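Local coordinates for protein chitinase (Paenibacillus sp. FPU-7, PDB 5GZT) that probably breaks down chitin by random internal hydrolysis of the beta-1,4 links between its N-acetylglucosamine units, at residues V11-K16 with I35-V40; Q276-S281 with N616-M621; Y607-I612 with Y639-A644; T665-P670 with A725-D730; A699-T704 with V717-G722. All coordinates share one frame; numbering follows the deposited sequence.

Contact 1. Residues V11-K16 with I35-V40; sequences VVYVDK and IIAGSV
Ala37 N makes the shortest polar bond of this contact, 2.7 Å to Val14 O, with an angle of 146° at the hydrogen. Gly38 N lies almost as close to the same oxygen but points its hydrogen poorly and makes no bond. Two straighter bonds come earlier in the strands: Ile35 N gives to Val12 O over 2.8 Å, and Val14 N to Ile35 O over 2.9 Å. They set Tyr13 beside Ile35 and Val14 beside Ile36, the parallel register. Past Ala37 the chain bends, and Ser39 N meets Lys16 O at 3.2 Å; Gly38 CA makes a CA-H...O contact with Lys16 O, and a side chain at this glycine would run into that same oxygen. Tyr13 holds CG anti to the backbone N (chi1 -179°), and its side chain crosses that of Ile35 at about a right angle, CD1 against Ile35 CG2 at 3.5 Å. Further out, Tyr13 OH lies 3.3 Å from Ala37 CB. Val11 CG1 touches Ile35 CD1 at the other end of the isoleucine, at 3.6 Å. Val14 and Ile36 point to the other face, where Val14 meets Val40 and Ile23 of strand 21-27, and Ile36 meets Val67. The arrangement fits a rung-to-rung step of a parallel beta-helix: strand 34-36 also pairs in parallel with strand 55-57, while strand 12-14, outermost in its chain, pairs in parallel with a strand of another chain.

Contact 2. Residues Q276-S281 with N616-M621; sequences QGKIVS and NLAGFM
Gln276 NE2 donates to Asn616 OD1 over 2.7 Å, leaving almost within its own amide plane but meeting the acceptor well to the side of the C=O direction (104° at the oxygen). The two amide planes are turned 45° against each other. Gln276 CG, with the chain extended beyond it, rests 3.5 Å from Leu617 O. Next along, Ala618 O takes the N-H of Lys278 at 3.0 Å, and weakly that of Gly277. Phe620 N then gives to Lys278 O at 2.9 Å and Val280 N to Phe620 O at 3.0 Å, completing a parallel ladder. Gly619 CA makes a CA-H...O contact of 3.2 Å with Lys278 O; a CB on this glycine would point at that oxygen and clash. On the Lys278 and Val280 face, Val280 CG1 packs on Met621 CG at 3.9 Å. Waters form the next layer: one joins Gln276 NE2 to Asn616 O, another Gly277 N to Leu617 O. Asn616 is itself set by a Schellman motif, with Leu617 N returning to Ile612 O at the end of helix 602-614. Strands 264-284 and 619-623 are the first and last of the family 18 TIM barrel, and this pairing closes it. Lys278 and Gln276 are buried; Lys278 NZ gives to a water that in turn gives to Ala618 O, so the ammonium is linked to the backbone through water, which would ease its burial in part.

Contact 3. Residues Y607-I612 with Y639-A644; sequences YKAEYI and YSRLYA
Arg641, Leu642 and Ala609 bury the most surface where helix 602-614 meets helix 633-642. Ala609 and Arg641 are the nearest pair of the two backbones, with CA atoms 6.1 Å apart, and their CB atoms meet at 3.4 Å, a tight approach. From there the arginine bends at chi2 (-88°), which turns CD toward Glu610: Arg641 CD lies 3.3 Å from Glu610 OE2. Arg641 NH1 closes a salt bridge to the same oxygen at 2.8 Å. The carboxylate lies near the guanidinium plane, at its edge, but its own plane is turned 81° from it, and NH1 comes to OE2 from above the carboxylate plane. A water also donates to Glu610 OE2 and to Arg641 O, tying the acid to the backbone of the second helix. Leu642 comes in beside Ala609, nearer the barrel. Its CD2 reaches across to lie 3.9 Å from Ala609 O and 4.0 Å from Ile612 CG2, the leucine and isoleucine side chains crossing at about a right angle. Both of them also touch Phe620 of the barrel strand 619-623, so the apolar half of the contact faces the barrel. The arginine also touches Leu650 and Glu745. With both NH1 and a water giving hydrogens to OE2, the negative charge of Glu610 would probably be stabilised, and the ion pair borders the small apolar seam between helices packed outside the TIM barrel.

Contact 4. Residues T665-P670 with A725-D730; sequences TYTQLP and ASNVYD
Tyr666 presents one ring face to Tyr729, whose CE1 lies over it, 3.6 Å from Tyr666 CE1. The planes stand 52° apart with centroids 4.8 Å from each other, so the pair is oblique, neither a stack nor an edge-to-face arrangement. At the Tyr666 edge, in the ring plane, Val728 O is 3.6 Å from CD1. Lys761 makes a cation-pi contact with the same ring. The Asn727 amide is inclined by only 22° to the Tyr666 ring, but meets mainly its base, OD1 being 3.5 Å from Tyr666 CB. The amide is steadied from its far end: Asn727 ND2 donates almost straight to Tyr729 OH at 3.0 Å, within its own plane, which links the two residues that border Tyr666. The contact lies in the immunoglobulin-like domain, where the loop between strands 714-723 and 732-738 returns to the chain leading into strand 668-678. Here the backbones join through one bond, Val728 N to a lone pair of Tyr666 O at 2.9 Å. A water donates both to Thr665 O and to Val728 O, making a second bridge. Thr665 OG1 shapes the first segment by accepting from the backbone N of Thr667 and of Gln668, an ST turn and ST motif. Thr667 CG2, anti to its own carbonyl carbon, lies 3.3 Å from Asn727 OD1.

Contact 5. Residues A699-T704 with V717-G722; sequences AGITYT and VYVNGG. With FMT (formic acid), chain J.
Ile701 points at the second segment and spreads over it: CG2 meets Val719 CG1 at 3.9 Å, while CD1 lies 3.5 Å from Gly722 C. Gly722 has no side chain, and the isoleucine tip packs directly on its backbone. At Thr702 the pairing begins, its O taking the N-H of Asn720 at 2.9 Å. A water accepts from Thr702 N and donates to Gly721 O, bridging the two segments beside that bond. Tyr703 faces Val719 in a non-hydrogen-bonded pair, its CA 3.0 Å from Tyr718 O. Its CG stands between the backbone N and the carbonyl carbon (chi1 60°). At the ring edge, Tyr703 OH donates to FMT O1 at 2.7 Å; this formic acid, probably from the crystallisation liquor, is held also by Val694 N. Thr704 forms a hydrogen-bonded pair with Tyr718: Thr704 N to Tyr718 O, and Tyr718 N to Thr704 O at 2.8 Å. Thr704 OG1 sits at the edge of the Tyr718 ring, 3.4 Å from CD2. The paired part, Tyr703 and Thr704 with Tyr718 and Val719, belongs to the antiparallel hairpin of strands 703-707 and 714-723, with Val719 turned to Leu669 and Phe674, part of the immunoglobulin-like domain.

Overall arrangement
The five contacts follow the chain through three separate folds. Contact 1 lies near the N-terminus in what fits a parallel beta-helix, its centre about 72 Å from that of contact 2. Contacts 2 and 3 belong together in the first family 18 barrel: their segments alternate in sequence, centres are 9 Å apart, and Tyr643 OH probably bonds to Gly277 O. Contacts 4 and 5 share the immunoglobulin-like domain, and contact 4 reaches through 665-670 the sheet that holds contact 5, which lies in sequence between the two segments of contact 4; their centres are 13 Å apart. About 22 Å separates the nearest atoms of contacts 3 and 5. The contacts thus sample separate domains strung along an elongated chain.

Contact 1. Residues V11-K16 with I35-V40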
# COMPACT_ATOMS: atom_id res chain seq x y z
N VAL B 11 19.60 -3.27 -66.62
CA VAL B 11 18.97 -2.03 -67.07
C VAL B 11 18.32 -2.31 -68.43
O VAL B 11 18.86 -3.06 -69.23
CB VAL B 11 20.00 -0.87 -67.14
CG1 VAL B 11 19.46 0.34 -67.92
CG2 VAL B 11 20.43 -0.49 -65.73
N VAL B 12 17.15 -1.70 -68.65
CA VAL B 12 16.36 -1.82 -69.87
C VAL B 12 16.03 -0.42 -70.36
O VAL B 12 15.56 0.38 -69.57
CB VAL B 12 15.01 -2.55 -69.60
CG1 VAL B 12 14.22 -2.74 -70.90
CG2 VAL B 12 15.22 -3.86 -68.85
N TYR B 13 16.24 -0.13 -71.63
CA TYR B 13 15.89 1.18 -72.21
C TYR B 13 14.86 0.97 -73.32
O TYR B 13 15.06 0.16 -74.21
CB TYR B 13 17.15 1.88 -72.76
CG TYR B 13 16.91 3.25 -73.36
CD1 TYR B 13 16.85 4.40 -72.55
CD2 TYR B 13 16.78 3.43 -74.75
CE1 TYR B 13 16.64 5.66 -73.09
CE2 TYR B 13 16.58 4.69 -75.30
CZ TYR B 13 16.51 5.80 -74.48
OH TYR B 13 16.28 7.04 -75.04
N VAL B 14 13.76 1.72 -73.28
CA VAL B 14 12.68 1.53 -74.21
C VAL B 14 12.55 2.82 -74.98
O VAL B 14 12.19 3.83 -74.41
CB VAL B 14 11.36 1.16 -73.48
CG1 VAL B 14 10.17 1.04 -74.45
CG2 VAL B 14 11.53 -0.12 -72.67
N ASP B 15 12.85 2.77 -76.28
CA ASP B 15 12.54 3.89 -77.21
C ASP B 15 11.64 3.43 -78.35
O ASP B 15 11.70 3.97 -79.46
CB ASP B 15 13.81 4.55 -77.75
CG ASP B 15 14.76 3.56 -78.45
OD1 ASP B 15 14.55 2.31 -78.37
OD2 ASP B 15 15.75 4.04 -79.05
N LYS B 16 10.79 2.45 -78.04
CA LYS B 16 9.76 2.00 -78.98
C LYS B 16 8.91 3.17 -79.46
O LYS B 16 8.32 3.90 -78.66
CB LYS B 16 8.81 0.99 -78.32
CG LYS B 16 7.64 0.59 -79.23
CD LYS B 16 8.15 -0.19 -80.45
CE LYS B 16 7.14 -1.15 -81.02
NZ LYS B 16 6.04 -0.46 -81.73
N ILE B 35 13.99 2.24 -68.18
CA ILE B 35 14.03 3.64 -68.51
C ILE B 35 13.18 3.77 -69.72
O ILE B 35 13.49 3.16 -70.75
CB ILE B 35 15.48 4.15 -68.89
CG1 ILE B 35 16.41 4.19 -67.69
CG2 ILE B 35 15.43 5.53 -69.51
CD1 ILE B 35 17.00 2.85 -67.37
N ILE B 36 12.16 4.61 -69.63
CA ILE B 36 11.14 4.73 -70.65
C ILE B 36 11.28 6.01 -71.45
O ILE B 36 11.09 7.14 -70.93
CB ILE B 36 9.70 4.59 -70.07
CG1 ILE B 36 9.60 3.24 -69.35
CG2 ILE B 36 8.68 4.71 -71.17
CD1 ILE B 36 8.23 2.88 -68.83
N ALA B 37 11.59 5.81 -72.74
CA ALA B 37 11.62 6.88 -73.74
C ALA B 37 10.69 6.51 -74.89
O ALA B 37 10.83 7.05 -75.99
CB ALA B 37 13.05 7.08 -74.25
N GLY B 38 9.78 5.58 -74.64
CA GLY B 38 8.72 5.35 -75.59
C GLY B 38 7.54 4.61 -75.01
O GLY B 38 7.42 4.46 -73.80
N SER B 39 6.68 4.17 -75.92
CA SER B 39 5.45 3.52 -75.60
C SER B 39 5.71 2.08 -75.23
O SER B 39 6.51 1.37 -75.88
CB SER B 39 4.48 3.64 -76.76
OG SER B 39 4.22 5.02 -76.97
N VAL B 40 5.06 1.67 -74.15
CA VAL B 40 5.40 0.42 -73.47
C VAL B 40 4.29 -0.07 -72.50
O VAL B 40 3.49 0.72 -72.00
CB VAL B 40 6.73 0.57 -72.72
CG1 VAL B 40 6.56 1.45 -71.45
CG2 VAL B 40 7.32 -0.79 -72.35

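Contact 2. Residues Q276-S281 with N616-M621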
# COMPACT_ATOMS: atom_id res chain seq x y z
N GLN B 276 -8.14 4.89 -5.54
CA GLN B 276 -7.02 5.45 -4.78
C GLN B 276 -6.88 4.72 -3.42
O GLN B 276 -7.77 4.01 -2.98
CB GLN B 276 -7.22 6.95 -4.54
CG GLN B 276 -7.09 7.84 -5.76
CD GLN B 276 -7.35 9.32 -5.40
OE1 GLN B 276 -7.31 9.72 -4.23
NE2 GLN B 276 -7.62 10.14 -6.41
N GLY B 277 -5.75 4.94 -2.75
CA GLY B 277 -5.57 4.46 -1.38
C GLY B 277 -4.73 3.20 -1.20
O GLY B 277 -4.67 2.64 -0.11
N LYS B 278 -3.99 2.80 -2.20
CA LYS B 278 -3.14 1.63 -1.99
C LYS B 278 -1.95 1.98 -1.07
O LYS B 278 -1.36 3.08 -1.15
CB LYS B 278 -2.58 1.11 -3.30
CG LYS B 278 -3.55 0.37 -4.19
CD LYS B 278 -2.76 -0.36 -5.29
CE LYS B 278 -2.21 0.53 -6.39
NZ LYS B 278 -3.36 0.75 -7.33
N ILE B 279 -1.59 1.02 -0.22
CA ILE B 279 -0.35 1.11 0.59
C ILE B 279 0.42 -0.13 0.36
O ILE B 279 -0.02 -1.19 0.73
CB ILE B 279 -0.63 1.32 2.06
CG1 ILE B 279 -1.42 2.64 2.27
CG2 ILE B 279 0.71 1.39 2.79
CD1 ILE B 279 -1.97 2.77 3.67
N VAL B 280 1.50 -0.02 -0.40
CA VAL B 280 2.36 -1.13 -0.73
C VAL B 280 3.53 -1.19 0.28
O VAL B 280 4.39 -0.34 0.26
CB VAL B 280 2.93 -1.00 -2.13
CG1 VAL B 280 4.01 -2.04 -2.38
CG2 VAL B 280 1.79 -1.22 -3.13
N SER B 281 3.46 -2.17 1.16
CA SER B 281 4.51 -2.47 2.14
C SER B 281 5.49 -3.54 1.65
O SER B 281 5.11 -4.68 1.51
CB SER B 281 3.86 -2.87 3.47
OG SER B 281 4.82 -3.37 4.42
N ASN B 616 -4.16 13.04 -6.81
CA ASN B 616 -4.91 11.87 -7.13
C ASN B 616 -4.04 10.74 -7.66
O ASN B 616 -4.35 10.09 -8.66
CB ASN B 616 -6.09 12.23 -8.06
CG ASN B 616 -7.04 13.14 -7.37
OD1 ASN B 616 -7.72 12.80 -6.39
ND2 ASN B 616 -7.06 14.33 -7.83
N LEU B 617 -2.99 10.45 -6.88
CA LEU B 617 -2.10 9.32 -7.19
C LEU B 617 -2.65 8.05 -6.61
O LEU B 617 -3.64 8.02 -5.87
CB LEU B 617 -0.65 9.68 -6.74
CG LEU B 617 -0.16 11.01 -7.26
CD1 LEU B 617 1.22 11.43 -6.74
CD2 LEU B 617 -0.08 10.96 -8.76
N ALA B 618 -2.02 6.95 -7.00
CA ALA B 618 -2.51 5.59 -6.67
C ALA B 618 -2.36 5.21 -5.19
O ALA B 618 -3.14 4.37 -4.61
CB ALA B 618 -1.75 4.59 -7.57
N GLY B 619 -1.36 5.83 -4.55
CA GLY B 619 -1.09 5.55 -3.16
C GLY B 619 0.38 5.72 -2.78
O GLY B 619 1.17 6.39 -3.51
N PHE B 620 0.74 5.06 -1.66
CA PHE B 620 1.99 5.20 -0.97
C PHE B 620 2.70 3.86 -0.92
O PHE B 620 2.17 2.88 -0.39
CB PHE B 620 1.69 5.72 0.45
CG PHE B 620 2.86 6.48 1.13
CD1 PHE B 620 4.17 5.96 1.15
CD2 PHE B 620 2.64 7.64 1.85
CE1 PHE B 620 5.21 6.65 1.78
CE2 PHE B 620 3.68 8.30 2.47
CZ PHE B 620 4.96 7.79 2.44
N MET B 621 3.91 3.80 -1.46
CA MET B 621 4.75 2.58 -1.38
C MET B 621 5.94 2.88 -0.44
O MET B 621 6.42 4.00 -0.44
CB MET B 621 5.33 2.22 -2.76
CG MET B 621 6.37 1.10 -2.72
SD MET B 621 8.05 1.60 -2.44
CE MET B 621 8.56 2.22 -4.05
O HOH W 1 -6.91 8.39 -8.83
O HOH W 2 -4.11 7.03 -3.20
O HOH W 3 -4.90 2.95 -6.25

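Contact 3. Residues Y607-I612 with Y639-A644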
# COMPACT_ATOMS: atom_id res chain seq x y z
N TYR B 607 3.18 14.82 4.82
CA TYR B 607 3.26 15.64 3.62
C TYR B 607 3.21 14.84 2.32
O TYR B 607 2.55 15.27 1.36
CB TYR B 607 4.46 16.59 3.65
CG TYR B 607 4.16 17.81 4.48
CD1 TYR B 607 3.35 18.83 3.95
CD2 TYR B 607 4.52 17.89 5.83
CE1 TYR B 607 3.05 19.93 4.69
CE2 TYR B 607 4.17 18.98 6.59
CZ TYR B 607 3.49 20.02 6.03
OH TYR B 607 3.16 21.11 6.81
N LYS B 608 3.75 13.64 2.37
CA LYS B 608 3.82 12.76 1.26
C LYS B 608 2.46 12.14 0.96
O LYS B 608 2.04 12.13 -0.22
CB LYS B 608 4.88 11.74 1.53
CG LYS B 608 5.56 11.07 0.42
CD LYS B 608 7.07 11.22 0.74
CE LYS B 608 7.77 10.02 0.53
NZ LYS B 608 9.23 10.34 0.55
N ALA B 609 1.77 11.68 1.99
CA ALA B 609 0.40 11.27 1.89
C ALA B 609 -0.50 12.41 1.34
O ALA B 609 -1.39 12.16 0.47
CB ALA B 609 -0.13 10.78 3.25
N GLU B 610 -0.32 13.63 1.83
CA GLU B 610 -1.07 14.73 1.33
C GLU B 610 -0.72 15.05 -0.16
O GLU B 610 -1.60 15.38 -0.95
CB GLU B 610 -1.04 15.95 2.25
CG GLU B 610 -1.54 15.73 3.68
CD GLU B 610 -3.02 15.25 3.80
OE1 GLU B 610 -3.82 15.53 2.88
OE2 GLU B 610 -3.41 14.58 4.82
N TYR B 611 0.51 14.87 -0.57
CA TYR B 611 0.82 15.06 -1.97
C TYR B 611 0.07 14.04 -2.86
O TYR B 611 -0.44 14.40 -3.88
CB TYR B 611 2.31 14.93 -2.18
CG TYR B 611 2.79 15.19 -3.55
CD1 TYR B 611 2.83 14.18 -4.50
CD2 TYR B 611 3.19 16.45 -3.94
CE1 TYR B 611 3.29 14.44 -5.79
CE2 TYR B 611 3.69 16.70 -5.19
CZ TYR B 611 3.66 15.69 -6.14
OH TYR B 611 4.15 15.92 -7.41
N ILE B 612 0.03 12.81 -2.41
CA ILE B 612 -0.61 11.73 -3.09
C ILE B 612 -2.09 12.08 -3.25
O ILE B 612 -2.63 12.01 -4.36
CB ILE B 612 -0.47 10.41 -2.29
CG1 ILE B 612 0.97 9.79 -2.51
CG2 ILE B 612 -1.60 9.41 -2.70
CD1 ILE B 612 1.35 8.87 -1.37
N TYR B 639 -1.18 5.03 6.92
CA TYR B 639 -2.55 4.62 6.98
C TYR B 639 -3.48 5.72 7.49
O TYR B 639 -4.53 5.97 6.83
CB TYR B 639 -2.73 3.33 7.84
CG TYR B 639 -4.14 2.81 7.76
CD1 TYR B 639 -4.57 2.04 6.71
CD2 TYR B 639 -5.06 3.13 8.75
CE1 TYR B 639 -5.90 1.61 6.64
CE2 TYR B 639 -6.36 2.71 8.71
CZ TYR B 639 -6.78 1.98 7.65
OH TYR B 639 -8.11 1.60 7.62
N SER B 640 -3.15 6.38 8.60
CA SER B 640 -4.06 7.41 9.13
C SER B 640 -4.33 8.52 8.14
O SER B 640 -5.41 9.09 8.10
CB SER B 640 -3.54 8.10 10.40
OG SER B 640 -3.51 7.15 11.40
N ARG B 641 -3.29 8.89 7.42
CA ARG B 641 -3.37 10.01 6.48
C ARG B 641 -4.16 9.68 5.27
O ARG B 641 -5.00 10.47 4.85
CB ARG B 641 -1.99 10.44 6.08
CG ARG B 641 -1.37 11.23 7.19
CD ARG B 641 -1.80 12.69 6.96
NE ARG B 641 -1.57 13.47 8.16
CZ ARG B 641 -1.88 14.74 8.28
NH1 ARG B 641 -2.38 15.42 7.25
NH2 ARG B 641 -1.66 15.34 9.43
N LEU B 642 -3.95 8.50 4.71
CA LEU B 642 -4.66 8.14 3.52
C LEU B 642 -6.04 7.69 3.77
O LEU B 642 -6.82 7.71 2.86
CB LEU B 642 -3.98 7.06 2.70
CG LEU B 642 -2.74 7.44 1.92
CD1 LEU B 642 -2.35 6.21 1.13
CD2 LEU B 642 -2.93 8.62 0.98
N TYR B 643 -6.36 7.27 4.99
CA TYR B 643 -7.68 6.86 5.32
C TYR B 643 -8.46 7.88 6.18
O TYR B 643 -9.51 7.53 6.73
CB TYR B 643 -7.64 5.40 5.88
CG TYR B 643 -7.39 4.46 4.72
CD1 TYR B 643 -6.13 4.28 4.22
CD2 TYR B 643 -8.46 3.85 4.06
CE1 TYR B 643 -5.90 3.49 3.12
CE2 TYR B 643 -8.27 3.03 2.92
CZ TYR B 643 -7.00 2.81 2.46
OH TYR B 643 -6.81 2.06 1.30
N ALA B 644 -7.97 9.11 6.30
CA ALA B 644 -8.64 10.12 7.10
C ALA B 644 -10.00 10.53 6.46
O ALA B 644 -10.10 10.76 5.25
CB ALA B 644 -7.76 11.35 7.22
O HOH W 4 -5.42 13.17 5.40

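Contact 4. Residues T665-P670 with A725-D730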
# COMPACT_ATOMS: atom_id res chain seq x y z
N THR B 665 6.86 17.85 50.81
CA THR B 665 6.17 18.01 52.11
C THR B 665 4.72 18.37 51.79
O THR B 665 4.31 18.26 50.64
CB THR B 665 6.76 19.13 52.99
OG1 THR B 665 6.56 20.38 52.36
CG2 THR B 665 8.31 18.88 53.30
N TYR B 666 3.93 18.76 52.77
CA TYR B 666 2.60 19.24 52.47
C TYR B 666 2.64 20.44 51.58
O TYR B 666 1.70 20.66 50.87
CB TYR B 666 1.78 19.54 53.76
CG TYR B 666 1.12 18.32 54.41
CD1 TYR B 666 0.43 17.44 53.64
CD2 TYR B 666 1.22 18.04 55.77
CE1 TYR B 666 -0.16 16.30 54.16
CE2 TYR B 666 0.56 16.92 56.33
CZ TYR B 666 -0.10 16.04 55.50
OH TYR B 666 -0.78 14.88 55.86
N THR B 667 3.67 21.31 51.66
CA THR B 667 3.67 22.49 50.84
C THR B 667 4.88 22.63 49.89
O THR B 667 4.84 23.47 49.00
CB THR B 667 3.57 23.74 51.64
OG1 THR B 667 4.63 23.81 52.57
CG2 THR B 667 2.23 23.77 52.46
N GLN B 668 5.93 21.84 50.07
CA GLN B 668 7.12 22.05 49.15
C GLN B 668 7.03 21.15 47.92
O GLN B 668 6.95 19.92 48.06
CB GLN B 668 8.42 21.82 49.92
CG GLN B 668 9.59 22.71 49.44
CD GLN B 668 9.35 24.25 49.32
OE1 GLN B 668 8.59 24.89 50.09
NE2 GLN B 668 10.03 24.85 48.31
N LEU B 669 6.96 21.79 46.75
CA LEU B 669 6.93 21.07 45.49
C LEU B 669 8.33 21.11 44.90
O LEU B 669 8.80 22.19 44.65
CB LEU B 669 5.97 21.78 44.57
CG LEU B 669 5.84 21.19 43.18
CD1 LEU B 669 5.26 19.81 43.19
CD2 LEU B 669 4.97 22.10 42.39
N PRO B 670 9.00 19.99 44.71
CA PRO B 670 10.33 20.10 44.06
C PRO B 670 10.19 20.38 42.55
O PRO B 670 9.09 20.30 41.97
CB PRO B 670 10.98 18.77 44.29
CG PRO B 670 9.87 17.84 44.66
CD PRO B 670 8.68 18.64 45.13
N ALA B 725 0.59 27.28 48.41
CA ALA B 725 0.00 28.22 49.38
C ALA B 725 -0.68 27.51 50.59
O ALA B 725 -0.64 28.03 51.68
CB ALA B 725 -0.97 29.20 48.67
N SER B 726 -1.21 26.32 50.38
CA SER B 726 -1.86 25.55 51.43
C SER B 726 -1.50 24.07 51.24
O SER B 726 -0.97 23.66 50.13
CB SER B 726 -3.37 25.86 51.36
OG SER B 726 -3.97 25.28 50.25
N ASN B 727 -1.77 23.27 52.26
CA ASN B 727 -1.31 21.90 52.28
C ASN B 727 -1.91 21.12 51.10
O ASN B 727 -3.10 21.28 50.80
CB ASN B 727 -1.65 21.21 53.59
CG ASN B 727 -0.89 21.76 54.78
OD1 ASN B 727 0.05 22.48 54.62
ND2 ASN B 727 -1.33 21.42 56.00
N VAL B 728 -1.11 20.20 50.53
CA VAL B 728 -1.58 19.39 49.43
C VAL B 728 -1.78 17.99 49.99
O VAL B 728 -0.81 17.31 50.30
CB VAL B 728 -0.55 19.40 48.25
CG1 VAL B 728 -0.95 18.39 47.21
CG2 VAL B 728 -0.39 20.79 47.71
N TYR B 729 -3.04 17.60 50.18
CA TYR B 729 -3.46 16.27 50.73
C TYR B 729 -3.81 15.28 49.66
O TYR B 729 -3.85 14.08 49.92
CB TYR B 729 -4.73 16.42 51.62
CG TYR B 729 -4.47 17.23 52.85
CD1 TYR B 729 -3.76 16.67 53.92
CD2 TYR B 729 -4.89 18.52 52.94
CE1 TYR B 729 -3.44 17.44 55.04
CE2 TYR B 729 -4.62 19.29 54.08
CZ TYR B 729 -3.88 18.75 55.12
OH TYR B 729 -3.61 19.51 56.20
N ASP B 730 -4.23 15.75 48.51
CA ASP B 730 -4.62 14.85 47.43
C ASP B 730 -3.92 15.20 46.12
O ASP B 730 -3.44 16.26 46.00
CB ASP B 730 -6.09 14.99 47.20
CG ASP B 730 -6.89 14.31 48.30
OD1 ASP B 730 -6.85 13.05 48.42
OD2 ASP B 730 -7.46 15.09 49.02
O HOH W 5 1.78 16.87 49.83

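Contact 5. Residues A699-T704 with V717-G722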
# COMPACT_ATOMS: atom_id res chain seq x y z
N ALA B 699 -0.79 28.03 42.17
CA ALA B 699 -0.60 29.46 42.00
C ALA B 699 0.76 29.81 42.60
O ALA B 699 1.17 29.26 43.67
CB ALA B 699 -1.71 30.24 42.72
N GLY B 700 1.52 30.60 41.84
CA GLY B 700 2.81 31.08 42.31
C GLY B 700 3.94 30.10 41.95
O GLY B 700 5.10 30.46 42.16
N ILE B 701 3.62 28.91 41.37
CA ILE B 701 4.63 28.00 40.91
C ILE B 701 4.83 28.25 39.41
O ILE B 701 3.91 28.23 38.63
CB ILE B 701 4.31 26.56 41.15
CG1 ILE B 701 4.04 26.19 42.61
CG2 ILE B 701 5.46 25.69 40.63
CD1 ILE B 701 5.22 26.46 43.47
N THR B 702 6.06 28.56 39.02
CA THR B 702 6.32 28.84 37.58
C THR B 702 6.69 27.55 36.80
O THR B 702 7.07 26.54 37.36
CB THR B 702 7.39 29.89 37.43
OG1 THR B 702 8.58 29.41 38.06
CG2 THR B 702 6.90 31.15 38.14
N TYR B 703 6.47 27.58 35.50
CA TYR B 703 6.80 26.44 34.68
C TYR B 703 7.14 26.98 33.32
O TYR B 703 6.73 28.07 32.95
CB TYR B 703 5.59 25.48 34.56
CG TYR B 703 4.39 26.13 33.94
CD1 TYR B 703 3.44 26.82 34.72
CD2 TYR B 703 4.17 26.06 32.59
CE1 TYR B 703 2.33 27.43 34.14
CE2 TYR B 703 3.05 26.67 32.00
CZ TYR B 703 2.14 27.31 32.81
OH TYR B 703 1.09 27.90 32.25
N THR B 704 7.84 26.17 32.55
CA THR B 704 8.09 26.48 31.10
C THR B 704 7.79 25.22 30.28
O THR B 704 7.67 24.08 30.87
CB THR B 704 9.58 26.80 30.92
OG1 THR B 704 10.35 25.70 31.39
CG2 THR B 704 10.05 28.00 31.71
N VAL B 717 7.26 19.70 30.16
CA VAL B 717 6.75 20.77 30.98
C VAL B 717 7.63 20.81 32.16
O VAL B 717 7.55 19.90 32.99
CB VAL B 717 5.26 20.58 31.40
CG1 VAL B 717 4.81 21.76 32.25
CG2 VAL B 717 4.34 20.41 30.21
N TYR B 718 8.46 21.85 32.31
CA TYR B 718 9.40 21.96 33.43
C TYR B 718 8.69 22.72 34.57
O TYR B 718 8.29 23.89 34.41
CB TYR B 718 10.68 22.72 33.01
CG TYR B 718 11.47 22.03 31.88
CD1 TYR B 718 12.26 20.89 32.11
CD2 TYR B 718 11.44 22.54 30.59
CE1 TYR B 718 12.94 20.28 31.06
CE2 TYR B 718 12.15 21.98 29.59
CZ TYR B 718 12.86 20.87 29.78
OH TYR B 718 13.47 20.36 28.61
N VAL B 719 8.40 22.03 35.67
CA VAL B 719 7.79 22.66 36.85
C VAL B 719 8.96 23.14 37.70
O VAL B 719 9.81 22.35 38.14
CB VAL B 719 6.90 21.66 37.62
CG1 VAL B 719 6.33 22.30 38.87
CG2 VAL B 719 5.74 21.24 36.71
N ASN B 720 9.01 24.41 37.95
CA ASN B 720 10.07 25.01 38.77
C ASN B 720 10.09 24.62 40.18
O ASN B 720 11.18 24.57 40.83
CB ASN B 720 9.89 26.47 38.82
CG ASN B 720 11.02 27.16 38.24
OD1 ASN B 720 12.11 27.21 38.88
ND2 ASN B 720 10.83 27.68 36.98
N GLY B 721 8.94 24.36 40.76
CA GLY B 721 9.10 24.04 42.17
C GLY B 721 8.99 25.31 43.03
O GLY B 721 9.23 26.47 42.55
N GLY B 722 8.58 25.08 44.27
CA GLY B 722 8.35 26.18 45.16
C GLY B 722 7.34 25.74 46.22
O GLY B 722 7.19 24.54 46.48
C FMT J . -0.40 28.28 29.63
O1 FMT J . 0.52 27.41 29.62
O2 FMT J . -0.86 28.96 28.53
O HOH W 6 8.26 28.34 41.08